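Uncharacterized protein (Acinetobacter baumannii, PDB 4PAR) is a 5-hydroxymethylcytosine-specific restriction enzyme with a VSR-like endonuclease domain and an SRA-like domain that probably recognises the modified base. Local coordinates at residues R182-A186 and R286-L290; L214-K218 and Y314-E318. The protein carries 3 engineered substitutions. All coordinates share one frame; numbering follows the deposited sequence.

Both contacts belong largely to the SRA-like part of the enzyme, and their segments alternate along the chain. Contact 1 is buried in the beta core, where Ile183 and Leu185 meet Phe287. Contact 2 lies on the surface, where the C-terminal tail 314-318 packs on the loop 214-218. Strand 302-312 relates them: it pairs with strands 182-184 and 283-295 of contact 1 and then runs out toward the tail of contact 2. The two centres are 18 Å apart and the nearest atoms about 7 Å apart, without touching. The bound DNA comes within about 10 Å of contact 1 and about 7 Å of contact 2, nearest atoms.

Contact 1 of 2, residues R182-A186 and R286-L290; sequences RISLA and RFMGL
The hydrophobic core of the SRA-like domain holds this contact, in which Ile183 and Leu185 close on the ring of Phe287. Strands 182-184 and 283-295 do not pair with each other. Each pairs with strand 302-312, in antiparallel fashion, and their side chains meet in the core beside it.

Phe287 sends its ring across from the longer strand, with CG anti to the backbone N (chi1 173°). Ile183 CG2 sits over one face, offset toward the rim. Ile183 CG2 makes a CH-pi contact 4.0 Å from the centroid of the Phe287 ring, 25° off its normal. The same methyl, Ile183 CG2, is 3.7 Å from Phe287 CD2. The opposite face is covered by the chain's own Gly289, whose backbone N stands 3.5 Å above the plane of the Phe287 ring, over its centre. Gly289 has a positive phi (142°), a backbone conformation that suits glycine.

Leu185 comes at about a right angle to Phe287. Leu185 CD2 lies 3.6 Å from Phe287 CD2, and Leu185 CD1 is 3.7 Å from Met288 O. At the end of the short strand, Ser184 OG accepts from Ala186 N at 3.1 Å, forming an ST turn in the chain that carries Leu185.

Phe272 and Ile270 of strand 268-276 add to the packing around Phe287. Arg286 takes little part in the contact; its NE forms a salt bridge with Asp111.

With methyls against the ring and no polar link between the segments, the joint rests on dispersion and exclusion of water, while backbone hydrogen bonds to strand 302-312 set the position of Ile183.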
loop_
_atom_site.group_PDB
_atom_site.type_symbol
_atom_site.label_atom_id
_atom_site.label_comp_id
_atom_site.label_asym_id
_atom_site.label_seq_id
_atom_site.Cartn_x
_atom_site.Cartn_y
_atom_site.Cartn_z
ATOM N N ARG F 182 19.534 -13.247 32.923
ATOM C CA ARG F 182 19.532 -14.175 31.799
ATOM C C ARG F 182 18.448 -13.906 30.762
ATOM O O ARG F 182 17.467 -13.208 31.019
ATOM C CB ARG F 182 19.391 -15.612 32.303
ATOM C CG ARG F 182 18.148 -15.870 33.137
ATOM C CD ARG F 182 18.019 -17.353 33.443
ATOM N NE ARG F 182 17.282 -17.610 34.677
ATOM C CZ ARG F 182 17.221 -18.797 35.272
ATOM N NH1 ARG F 182 17.856 -19.837 34.747
ATOM N NH2 ARG F 182 16.530 -18.945 36.394
ATOM N N ILE F 183 18.655 -14.479 29.582
ATOM C CA ILE F 183 17.693 -14.436 28.495
ATOM C C ILE F 183 17.402 -15.861 28.050
ATOM O O ILE F 183 18.306 -16.588 27.617
ATOM C CB ILE F 183 18.207 -13.605 27.311
ATOM C CG1 ILE F 183 18.318 -12.133 27.714
ATOM C CG2 ILE F 183 17.292 -13.770 26.108
ATOM C CD1 ILE F 183 18.801 -11.231 26.605
ATOM N N SER F 184 16.137 -16.250 28.164
ATOM C CA SER F 184 15.720 -17.628 27.939
ATOM C C SER F 184 14.659 -17.749 26.848
ATOM O O SER F 184 14.004 -16.773 26.488
ATOM C CB SER F 184 15.190 -18.231 29.242
ATOM O OG SER F 184 14.596 -19.498 29.018
ATOM N N LEU F 185 14.500 -18.958 26.326
ATOM C CA LEU F 185 13.480 -19.232 25.327
ATOM C C LEU F 185 12.114 -19.339 25.983
ATOM O O LEU F 185 11.091 -19.030 25.372
ATOM C CB LEU F 185 13.804 -20.516 24.567
ATOM C CG LEU F 185 15.051 -20.444 23.689
ATOM C CD1 LEU F 185 15.277 -21.756 22.966
ATOM C CD2 LEU F 185 14.919 -19.306 22.698
ATOM N N ALA F 186 12.105 -19.781 27.236
ATOM C CA ALA F 186 10.869 -19.875 27.995
ATOM C C ALA F 186 10.297 -18.481 28.251
ATOM O O ALA F 186 9.083 -18.298 28.316
ATOM C CB ALA F 186 11.106 -20.607 29.303
ATOM N N ARG F 286 14.329 -11.667 17.834
ATOM C CA ARG F 286 13.911 -12.730 18.744
ATOM C C ARG F 286 15.055 -13.674 19.082
ATOM O O ARG F 286 15.741 -14.179 18.196
ATOM C CB ARG F 286 12.752 -13.530 18.140
ATOM C CG ARG F 286 12.541 -14.892 18.787
ATOM C CD ARG F 286 11.370 -15.647 18.167
ATOM N NE ARG F 286 10.089 -15.067 18.554
ATOM C CZ ARG F 286 9.484 -15.309 19.711
ATOM N NH1 ARG F 286 10.042 -16.124 20.596
ATOM N NH2 ARG F 286 8.326 -14.735 19.985
ATOM N N PHE F 287 15.240 -13.927 20.370
ATOM C CA PHE F 287 16.314 -14.796 20.808
ATOM C C PHE F 287 16.002 -16.228 20.403
ATOM O O PHE F 287 14.988 -16.781 20.820
ATOM C CB PHE F 287 16.476 -14.676 22.325
ATOM C CG PHE F 287 17.445 -15.645 22.918
ATOM C CD1 PHE F 287 18.792 -15.577 22.616
ATOM C CD2 PHE F 287 17.007 -16.611 23.807
ATOM C CE1 PHE F 287 19.682 -16.467 23.176
ATOM C CE2 PHE F 287 17.892 -17.502 24.373
ATOM C CZ PHE F 287 19.232 -17.428 24.062
ATOM N N MET F 288 16.856 -16.818 19.569
ATOM C CA MET F 288 16.683 -18.214 19.183
ATOM C C MET F 288 17.463 -19.207 20.039
ATOM O O MET F 288 17.135 -20.392 20.070
ATOM C CB MET F 288 17.076 -18.399 17.715
ATOM C CG MET F 288 16.101 -17.769 16.736
ATOM S SD MET F 288 14.397 -18.243 17.093
ATOM C CE MET F 288 13.519 -17.405 15.773
ATOM N N GLY F 289 18.495 -18.733 20.729
ATOM C CA GLY F 289 19.294 -19.618 21.558
ATOM C C GLY F 289 20.780 -19.297 21.543
ATOM O O GLY F 289 21.213 -18.294 20.964
ATOM N N LEU F 290 21.561 -20.177 22.163
ATOM C CA LEU F 290 23.016 -20.167 22.042
ATOM C C LEU F 290 23.461 -21.382 21.235
ATOM O O LEU F 290 23.305 -22.535 21.677
ATOM C CB LEU F 290 23.692 -20.160 23.413
ATOM C CG LEU F 290 25.223 -20.181 23.383
ATOM C CD1 LEU F 290 25.757 -19.058 22.511
ATOM C CD2 LEU F 290 25.789 -20.080 24.787
#

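Contact 2 of 2, residues L214-K218 and Y314-E318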
loop_
_atom_site.group_PDB
_atom_site.type_symbol
_atom_site.label_atom_id
_atom_site.label_comp_id
_atom_site.label_asym_id
_atom_site.label_seq_id
_atom_site.Cartn_x
_atom_site.Cartn_y
_atom_site.Cartn_z
ATOM N N LEU F 214 30.599 -8.274 17.963
ATOM C CA LEU F 214 31.548 -8.961 18.834
ATOM C C LEU F 214 31.106 -8.909 20.296
ATOM O O LEU F 214 30.837 -7.833 20.828
ATOM C CB LEU F 214 32.939 -8.338 18.687
ATOM C CG LEU F 214 33.502 -8.216 17.269
ATOM C CD1 LEU F 214 34.598 -7.165 17.213
ATOM C CD2 LEU F 214 34.027 -9.555 16.776
ATOM N N HIS F 215 31.035 -10.071 20.942
ATOM C CA HIS F 215 30.677 -10.146 22.356
ATOM C C HIS F 215 31.766 -9.520 23.221
ATOM O O HIS F 215 32.919 -9.948 23.173
ATOM C CB HIS F 215 30.443 -11.601 22.773
ATOM C CG HIS F 215 29.931 -11.763 24.171
ATOM N ND1 HIS F 215 29.597 -12.991 24.702
ATOM C CD2 HIS F 215 29.690 -10.857 25.151
ATOM C CE1 HIS F 215 29.176 -12.836 25.943
ATOM N NE2 HIS F 215 29.224 -11.548 26.240
ATOM N N PRO F 216 31.404 -8.496 24.008
ATOM C CA PRO F 216 32.376 -7.807 24.863
ATOM C C PRO F 216 33.067 -8.700 25.901
ATOM O O PRO F 216 34.292 -8.639 26.038
ATOM C CB PRO F 216 31.520 -6.746 25.563
ATOM C CG PRO F 216 30.414 -6.478 24.617
ATOM C CD PRO F 216 30.105 -7.803 23.988
ATOM N N TYR F 217 32.297 -9.513 26.619
ATOM C CA TYR F 217 32.839 -10.237 27.766
ATOM C C TYR F 217 33.261 -11.675 27.475
ATOM O O TYR F 217 33.802 -12.350 28.348
ATOM C CB TYR F 217 31.822 -10.219 28.909
ATOM C CG TYR F 217 31.713 -8.868 29.576
ATOM C CD1 TYR F 217 32.368 -8.608 30.775
ATOM C CD2 TYR F 217 30.971 -7.844 28.998
ATOM C CE1 TYR F 217 32.279 -7.371 31.385
ATOM C CE2 TYR F 217 30.877 -6.602 29.602
ATOM C CZ TYR F 217 31.533 -6.373 30.795
ATOM O OH TYR F 217 31.442 -5.139 31.399
ATOM N N LYS F 218 33.020 -12.138 26.253
ATOM C CA LYS F 218 33.456 -13.471 25.838
ATOM C C LYS F 218 33.985 -13.434 24.403
ATOM O O LYS F 218 33.291 -12.974 23.497
ATOM C CB LYS F 218 32.309 -14.482 25.964
ATOM C CG LYS F 218 31.872 -14.777 27.397
ATOM C CD LYS F 218 32.991 -15.442 28.190
ATOM C CE LYS F 218 32.614 -15.630 29.651
ATOM N NZ LYS F 218 33.710 -16.285 30.418
ATOM N N TYR F 314 25.002 -8.985 30.785
ATOM C CA TYR F 314 26.091 -8.215 31.382
ATOM C C TYR F 314 25.835 -6.706 31.342
ATOM O O TYR F 314 25.287 -6.185 30.373
ATOM C CB TYR F 314 27.415 -8.528 30.674
ATOM C CG TYR F 314 27.825 -9.988 30.715
ATOM C CD1 TYR F 314 28.460 -10.521 31.831
ATOM C CD2 TYR F 314 27.581 -10.830 29.635
ATOM C CE1 TYR F 314 28.836 -11.855 31.871
ATOM C CE2 TYR F 314 27.953 -12.163 29.668
ATOM C CZ TYR F 314 28.580 -12.670 30.786
ATOM O OH TYR F 314 28.953 -13.995 30.819
ATOM N N SER F 315 26.252 -6.009 32.395
ATOM C CA SER F 315 26.112 -4.556 32.474
ATOM C C SER F 315 27.002 -3.861 31.441
ATOM O O SER F 315 27.999 -4.437 31.004
ATOM C CB SER F 315 26.455 -4.069 33.886
ATOM O OG SER F 315 25.594 -4.650 34.851
ATOM N N PRO F 316 26.640 -2.624 31.043
ATOM C CA PRO F 316 27.443 -1.822 30.109
ATOM C C PRO F 316 28.917 -1.722 30.507
ATOM O O PRO F 316 29.234 -1.662 31.695
ATOM C CB PRO F 316 26.770 -0.451 30.170
ATOM C CG PRO F 316 25.344 -0.769 30.442
ATOM C CD PRO F 316 25.361 -1.964 31.364
ATOM N N LYS F 317 29.801 -1.707 29.513
ATOM C CA LYS F 317 31.240 -1.772 29.756
ATOM C C LYS F 317 31.936 -0.445 29.458
ATOM O O LYS F 317 31.839 0.082 28.351
ATOM C CB LYS F 317 31.859 -2.893 28.912
ATOM C CG LYS F 317 33.271 -3.292 29.310
ATOM C CD LYS F 317 33.694 -4.565 28.589
ATOM C CE LYS F 317 35.004 -5.110 29.137
ATOM N NZ LYS F 317 35.326 -6.455 28.578
ATOM N N GLU F 318 32.638 0.088 30.452
ATOM C CA GLU F 318 33.388 1.327 30.277
ATOM C C GLU F 318 34.751 1.244 30.955
ATOM O O GLU F 318 35.775 1.088 30.291
ATOM C CB GLU F 318 32.601 2.519 30.826
ATOM C CG GLU F 318 33.284 3.864 30.617
ATOM C CD GLU F 318 33.445 4.213 29.150
ATOM O OE1 GLU F 318 32.517 3.932 28.362
ATOM O OE2 GLU F 318 34.503 4.767 28.782
#
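Lys317, in the C-terminal tail, lies along the ring of Tyr217, and its chain can be followed atom by atom. Lys317 CB starts at the phenol end, 3.4 Å from Tyr217 OH. CG stays beside the same oxygen. Lys317 CD comes over the rim of the ring, 3.6 Å from Tyr217 CZ, and CE continues over the face. Lys317 NZ arrives above the ring centre, 4.2 Å from the Tyr217 ring centroid and 8° off the normal, as a cation-pi contact. Lys317 NZ also lies 3.5 Å from Pro216 O, close enough for a polar contact. CG anti to the backbone N (chi1 -166°) sends the chain toward Tyr217, and the extended torsions beyond keep it straight. The two side chains run in opposite directions.

Tyr314 takes the other face of Tyr217. The two ring planes are nearly parallel, at 9°, but are slid apart, with the Tyr217 and Tyr314 centroids 5.1 Å from each other and little overlap. The slide brings aliphatic carbon over each ring. Tyr217 CB stands above the centre of the Tyr314 ring, 4.2 Å from its centroid, in a CH-pi contact. Tyr314 CB in turn covers part of the Tyr217 face.

His215 completes the aromatic cluster. His215 NE2 approaches Tyr314 CE2 to 3.7 Å, with the rings oblique, while its ND1 is hydrogen-bonded to Thr221 OG1. Backbone hydrogen bonds of Tyr314 with Cys200 and of Lys317 with Gly202 also tie the tail to the domain.

Tyr217 is therefore layered between an aromatic side chain and a cationic one. The pi cloud, probably together with the carbonyl of Pro216, offers the ammonium a mildly negative setting, so cation-pi and CH-pi contacts and van der Waals packing probably do most of the holding here, rather than direct hydrogen bonds to this loop.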